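PDB 3SFW: dihydropyrimidinase, which catalyses the zinc-dependent, reversible hydrolytic ring opening of dihydropyrimidines such as 5,6-dihydrouracil to the corresponding N-carbamoyl-beta-amino acids. Local coordinates for residues Tyr48-His60 with Phe364-Met378. Residues are numbered along the deposited sequence; the frame is centred on the assembly and turned at random.
Sequences YYLLPGGIDPHTH and FVDITSTKVAKLFGM. With ZN (zinc ion), chain F.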
loop_
_atom_site.group_PDB
_atom_site.type_symbol
_atom_site.label_atom_id
_atom_site.label_comp_id
_atom_site.label_asym_id
_atom_site.label_seq_id
_atom_site.Cartn_x
_atom_site.Cartn_y
_atom_site.Cartn_z
ATOM N N TYR A 48 27.748 -29.351 -20.551
ATOM C CA TYR A 48 27.759 -28.488 -19.341
ATOM C C TYR A 48 27.371 -27.055 -19.682
ATOM O O TYR A 48 27.678 -26.546 -20.793
ATOM C CB TYR A 48 29.162 -28.456 -18.694
ATOM C CG TYR A 48 29.734 -29.823 -18.302
ATOM C CD1 TYR A 48 28.906 -30.911 -17.988
ATOM C CD2 TYR A 48 31.106 -30.018 -18.299
ATOM C CE1 TYR A 48 29.476 -32.166 -17.623
ATOM C CE2 TYR A 48 31.659 -31.233 -17.942
ATOM C CZ TYR A 48 30.856 -32.292 -17.619
ATOM O OH TYR A 48 31.470 -33.478 -17.222
ATOM N N TYR A 49 26.849 -26.366 -18.680
ATOM C CA TYR A 49 26.920 -24.920 -18.618
ATOM C C TYR A 49 28.277 -24.432 -18.037
ATOM O O TYR A 49 28.827 -25.045 -17.119
ATOM C CB TYR A 49 25.832 -24.375 -17.686
ATOM C CG TYR A 49 24.435 -24.509 -18.214
ATOM C CD1 TYR A 49 24.108 -24.056 -19.498
ATOM C CD2 TYR A 49 23.429 -25.097 -17.431
ATOM C CE1 TYR A 49 22.807 -24.188 -19.970
ATOM C CE2 TYR A 49 22.130 -25.224 -17.897
ATOM C CZ TYR A 49 21.847 -24.832 -19.183
ATOM O OH TYR A 49 20.544 -24.919 -19.611
ATOM N N LEU A 50 28.799 -23.338 -18.587
ATOM C CA LEU A 50 29.877 -22.575 -17.933
ATOM C C LEU A 50 29.185 -21.420 -17.217
ATOM O O LEU A 50 28.613 -20.529 -17.874
ATOM C CB LEU A 50 30.851 -21.989 -18.958
ATOM C CG LEU A 50 31.812 -22.919 -19.689
ATOM C CD1 LEU A 50 31.120 -23.961 -20.421
ATOM C CD2 LEU A 50 32.811 -22.179 -20.603
ATOM N N LEU A 51 29.274 -21.411 -15.893
ATOM C CA LEU A 51 28.666 -20.348 -15.055
ATOM C C LEU A 51 29.748 -19.496 -14.455
ATOM O O LEU A 51 30.800 -20.022 -14.094
ATOM C CB LEU A 51 27.869 -20.982 -13.916
ATOM C CG LEU A 51 26.805 -22.002 -14.358
ATOM C CD1 LEU A 51 26.118 -22.635 -13.146
ATOM C CD2 LEU A 51 25.773 -21.310 -15.251
ATOM N N PRO A 52 29.503 -18.183 -14.286
ATOM C CA PRO A 52 30.410 -17.427 -13.408
ATOM C C PRO A 52 30.368 -18.040 -12.011
ATOM O O PRO A 52 29.285 -18.406 -11.526
ATOM C CB PRO A 52 29.799 -15.996 -13.385
ATOM C CG PRO A 52 28.918 -15.937 -14.648
ATOM C CD PRO A 52 28.351 -17.372 -14.729
ATOM N N GLY A 53 31.517 -18.152 -11.363
ATOM C CA GLY A 53 31.538 -18.806 -10.045
ATOM C C GLY A 53 30.588 -18.067 -9.143
ATOM O O GLY A 53 30.559 -16.838 -9.150
ATOM N N GLY A 54 29.830 -18.803 -8.322
ATOM C CA GLY A 54 28.983 -18.138 -7.330
ATOM C C GLY A 54 29.797 -17.250 -6.399
ATOM O O GLY A 54 30.931 -17.533 -6.128
ATOM N N ILE A 55 29.213 -16.134 -5.943
ATOM C CA ILE A 55 29.879 -15.288 -4.935
ATOM C C ILE A 55 28.909 -15.230 -3.789
ATOM O O ILE A 55 27.750 -14.861 -3.973
ATOM C CB ILE A 55 30.110 -13.853 -5.460
ATOM C CG1 ILE A 55 30.991 -13.902 -6.730
ATOM C CG2 ILE A 55 30.749 -12.964 -4.343
ATOM C CD1 ILE A 55 31.108 -12.528 -7.408
ATOM N N ASP A 56 29.312 -15.785 -2.640
ATOM C CA ASP A 56 28.442 -15.834 -1.476
ATOM C C ASP A 56 28.755 -14.688 -0.543
ATOM O O ASP A 56 29.826 -14.654 0.031
ATOM C CB ASP A 56 28.678 -17.151 -0.708
ATOM C CG ASP A 56 27.632 -17.394 0.395
ATOM O OD1 ASP A 56 26.931 -16.461 0.819
ATOM O OD2 ASP A 56 27.523 -18.556 0.855
ATOM N N PRO A 57 27.878 -13.678 -0.492
ATOM C CA PRO A 57 28.198 -12.494 0.291
ATOM C C PRO A 57 27.903 -12.672 1.788
ATOM O O PRO A 57 27.862 -11.668 2.516
ATOM C CB PRO A 57 27.221 -11.442 -0.242
ATOM C CG PRO A 57 25.980 -12.258 -0.676
ATOM C CD PRO A 57 26.634 -13.522 -1.281
ATOM N N HIS A 58 27.590 -13.887 2.224
ATOM C CA HIS A 58 27.085 -14.025 3.590
ATOM C C HIS A 58 27.627 -15.274 4.284
ATOM O O HIS A 58 26.972 -16.321 4.321
ATOM C CB HIS A 58 25.550 -13.975 3.609
ATOM C CG HIS A 58 24.966 -13.745 4.976
ATOM N ND1 HIS A 58 23.762 -13.097 5.165
ATOM C CD2 HIS A 58 25.461 -14.003 6.217
ATOM C CE1 HIS A 58 23.525 -12.987 6.466
ATOM N NE2 HIS A 58 24.545 -13.526 7.120
ATOM N N THR A 59 28.870 -15.181 4.789
ATOM C CA THR A 59 29.480 -16.361 5.459
ATOM C C THR A 59 30.032 -15.987 6.832
ATOM O O THR A 59 30.312 -14.818 7.098
ATOM C CB THR A 59 30.593 -17.016 4.612
ATOM O OG1 THR A 59 31.712 -16.122 4.471
ATOM C CG2 THR A 59 30.053 -17.302 3.156
ATOM N N HIS A 60 30.134 -16.987 7.705
ATOM C CA HIS A 60 30.639 -16.819 9.062
ATOM C C HIS A 60 31.613 -17.965 9.375
ATOM O O HIS A 60 31.293 -18.883 10.167
ATOM C CB HIS A 60 29.475 -16.848 10.076
ATOM C CG HIS A 60 28.474 -15.754 9.863
ATOM N ND1 HIS A 60 28.712 -14.451 10.252
ATOM C CD2 HIS A 60 27.263 -15.759 9.259
ATOM C CE1 HIS A 60 27.653 -13.708 9.961
ATOM N NE2 HIS A 60 26.770 -14.475 9.327
ATOM N N PHE A 364 19.280 -16.575 -12.273
ATOM C CA PHE A 364 20.038 -17.446 -11.339
ATOM C C PHE A 364 21.494 -16.969 -11.285
ATOM O O PHE A 364 22.043 -16.786 -10.217
ATOM C CB PHE A 364 19.928 -18.924 -11.801
ATOM C CG PHE A 364 20.982 -19.832 -11.215
ATOM C CD1 PHE A 364 20.827 -20.343 -9.940
ATOM C CD2 PHE A 364 22.105 -20.183 -11.953
ATOM C CE1 PHE A 364 21.789 -21.211 -9.378
ATOM C CE2 PHE A 364 23.040 -21.109 -11.444
ATOM C CZ PHE A 364 22.894 -21.583 -10.115
ATOM N N VAL A 365 22.109 -16.685 -12.437
ATOM C CA VAL A 365 23.471 -16.165 -12.398
ATOM C C VAL A 365 23.534 -14.792 -11.730
ATOM O O VAL A 365 24.488 -14.481 -10.979
ATOM C CB VAL A 365 24.103 -16.111 -13.815
ATOM C CG1 VAL A 365 25.494 -15.365 -13.728
ATOM C CG2 VAL A 365 24.253 -17.570 -14.368
ATOM N N ASP A 366 22.570 -13.931 -12.058
ATOM C CA ASP A 366 22.592 -12.570 -11.526
ATOM C C ASP A 366 22.525 -12.590 -10.005
ATOM O O ASP A 366 23.309 -11.937 -9.328
ATOM C CB ASP A 366 21.411 -11.756 -12.116
ATOM C CG ASP A 366 21.683 -10.264 -12.165
ATOM O OD1 ASP A 366 22.850 -9.816 -12.147
ATOM O OD2 ASP A 366 20.687 -9.507 -12.198
ATOM N N ILE A 367 21.647 -13.436 -9.474
ATOM C CA ILE A 367 21.377 -13.442 -8.038
ATOM C C ILE A 367 22.448 -14.146 -7.261
ATOM O O ILE A 367 22.648 -13.849 -6.080
ATOM C CB ILE A 367 20.046 -14.168 -7.875
ATOM C CG1 ILE A 367 18.911 -13.260 -8.373
ATOM C CG2 ILE A 367 19.899 -14.779 -6.540
ATOM C CD1 ILE A 367 19.292 -11.857 -8.625
ATOM N N THR A 368 23.131 -15.108 -7.881
ATOM C CA THR A 368 24.157 -15.877 -7.165
ATOM C C THR A 368 25.575 -15.356 -7.365
ATOM O O THR A 368 26.470 -15.730 -6.636
ATOM C CB THR A 368 24.150 -17.352 -7.552
ATOM O OG1 THR A 368 24.485 -17.466 -8.942
ATOM C CG2 THR A 368 22.737 -18.017 -7.248
ATOM N N SER A 369 25.769 -14.464 -8.333
ATOM C CA SER A 369 27.112 -14.089 -8.731
ATOM C C SER A 369 27.210 -12.608 -9.167
ATOM O O SER A 369 27.835 -11.771 -8.469
ATOM C CB SER A 369 27.574 -15.008 -9.867
ATOM O OG SER A 369 28.901 -14.752 -10.148
ATOM N N THR A 370 26.574 -12.259 -10.267
ATOM C CA THR A 370 26.880 -10.941 -10.881
ATOM C C THR A 370 26.370 -9.765 -10.055
ATOM O O THR A 370 27.111 -8.802 -9.773
ATOM C CB THR A 370 26.257 -10.860 -12.274
ATOM O OG1 THR A 370 26.598 -12.036 -13.029
ATOM C CG2 THR A 370 26.691 -9.545 -13.010
ATOM N N LYS A 371 25.113 -9.832 -9.613
ATOM C CA LYS A 371 24.557 -8.725 -8.800
ATOM C C LYS A 371 25.263 -8.633 -7.416
ATOM O O LYS A 371 25.387 -7.555 -6.810
ATOM C CB LYS A 371 23.022 -8.857 -8.665
ATOM C CG LYS A 371 22.316 -7.561 -8.230
ATOM C CD LYS A 371 22.665 -6.369 -9.194
ATOM C CE LYS A 371 22.375 -6.586 -10.672
ATOM N NZ LYS A 371 20.971 -7.060 -10.896
ATOM N N VAL A 372 25.728 -9.769 -6.934
ATOM C CA VAL A 372 26.489 -9.785 -5.691
ATOM C C VAL A 372 27.835 -9.052 -5.916
ATOM O O VAL A 372 28.192 -8.173 -5.141
ATOM C CB VAL A 372 26.848 -11.244 -5.288
ATOM C CG1 VAL A 372 27.732 -11.240 -4.005
ATOM C CG2 VAL A 372 25.556 -12.101 -5.057
ATOM N N ALA A 373 28.528 -9.327 -7.037
ATOM C CA ALA A 373 29.800 -8.608 -7.291
ATOM C C ALA A 373 29.555 -7.102 -7.393
ATOM O O ALA A 373 30.337 -6.295 -6.909
ATOM C CB ALA A 373 30.468 -9.118 -8.613
ATOM N N LYS A 374 28.472 -6.730 -8.051
ATOM C CA LYS A 374 28.195 -5.331 -8.285
ATOM C C LYS A 374 27.863 -4.557 -6.959
ATOM O O LYS A 374 28.423 -3.487 -6.679
ATOM C CB LYS A 374 27.040 -5.232 -9.280
ATOM C CG LYS A 374 27.517 -5.556 -10.722
ATOM C CD LYS A 374 26.344 -5.702 -11.653
ATOM C CE LYS A 374 26.867 -5.800 -13.120
ATOM N NZ LYS A 374 25.639 -5.796 -13.955
ATOM N N LEU A 375 27.050 -5.162 -6.104
ATOM C CA LEU A 375 26.655 -4.494 -4.863
ATOM C C LEU A 375 27.834 -4.439 -3.894
ATOM O O LEU A 375 27.867 -3.583 -3.038
ATOM C CB LEU A 375 25.488 -5.237 -4.186
ATOM C CG LEU A 375 24.162 -4.984 -4.918
ATOM C CD1 LEU A 375 23.004 -5.912 -4.365
ATOM C CD2 LEU A 375 23.797 -3.494 -4.781
ATOM N N PHE A 376 28.743 -5.419 -3.993
ATOM C CA PHE A 376 29.868 -5.522 -3.044
ATOM C C PHE A 376 31.223 -5.110 -3.633
ATOM O O PHE A 376 32.260 -5.273 -2.997
ATOM C CB PHE A 376 29.901 -6.941 -2.448
ATOM C CG PHE A 376 28.765 -7.156 -1.478
ATOM C CD1 PHE A 376 28.769 -6.486 -0.257
ATOM C CD2 PHE A 376 27.623 -7.872 -1.853
ATOM C CE1 PHE A 376 27.673 -6.593 0.627
ATOM C CE2 PHE A 376 26.556 -8.046 -0.953
ATOM C CZ PHE A 376 26.534 -7.335 0.253
ATOM N N GLY A 377 31.192 -4.457 -4.787
ATOM C CA GLY A 377 32.426 -3.736 -5.261
ATOM C C GLY A 377 33.502 -4.683 -5.778
ATOM O O GLY A 377 34.713 -4.428 -5.625
ATOM N N MET A 378 33.068 -5.791 -6.385
ATOM C CA MET A 378 34.002 -6.827 -6.879
ATOM C C MET A 378 33.835 -6.976 -8.383
ATOM O O MET A 378 34.378 -7.872 -8.950
ATOM C CB MET A 378 33.675 -8.220 -6.226
ATOM C CG MET A 378 33.881 -8.237 -4.674
ATOM S SD MET A 378 32.948 -9.586 -3.833
ATOM C CE MET A 378 33.977 -10.965 -4.264
HETATM ZN ZN ZN F . 24.729 -13.938 9.214
HETATM O O HOH W 1 26.468 -17.933 -11.236
#
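Thr368 O accepts two hydrogen bonds: from Ile55 N at 2.9 Å, nearly straight (165° at the hydrogen) and in the carbonyl plane, and from Arg345 NH1 of helix 345-354. The pi-type turn at 366-370 is consistent with this carbonyl being spared for the strand: Val372 N lies 6.0 Å from Thr368 O, too far to bond. One residue on, Ser369 OG donates to Gly53 O at 2.8 Å, from above the carbonyl plane; with OG anti to the backbone N (chi1 -173°), the hydroxyl reaches the strand break. A water adds a third link, donating to both Pro52 O and Thr368 OG1.

Ile55 fills the centre of the apolar interface. Its CG2 presses on Val372 CG1 at 3.5 Å, a tight carbon pair, and meets Met378 CE, while CD1 rests on Ala373 CB at 3.7 Å. Cutting Ile55 back to an alanine removes CG2 and CD1, which would probably open a gap between Val372, Ala373 and Met378 and set the methionine methyl free to shift. Toward the metal, Pro57 CB approaches Phe376 CE2 at 3.5 Å; at the other end, Val365 CG1 packs across the Pro52 ring and Leu51 CD1 meets the edge of the Phe364 ring.

The axes of strand 54-59 and helix 364-376 approach to 5.9 Å and cross at 64°, with contacts continuing to Pro57. Beyond, His58 NE2 and His60 NE2 bind zinc, each at 2.1 Å, with Asp315 as a further ligand: the HxH metal motif at the end of the first barrel strand, characteristic of the TIM-barrel amidohydrolases.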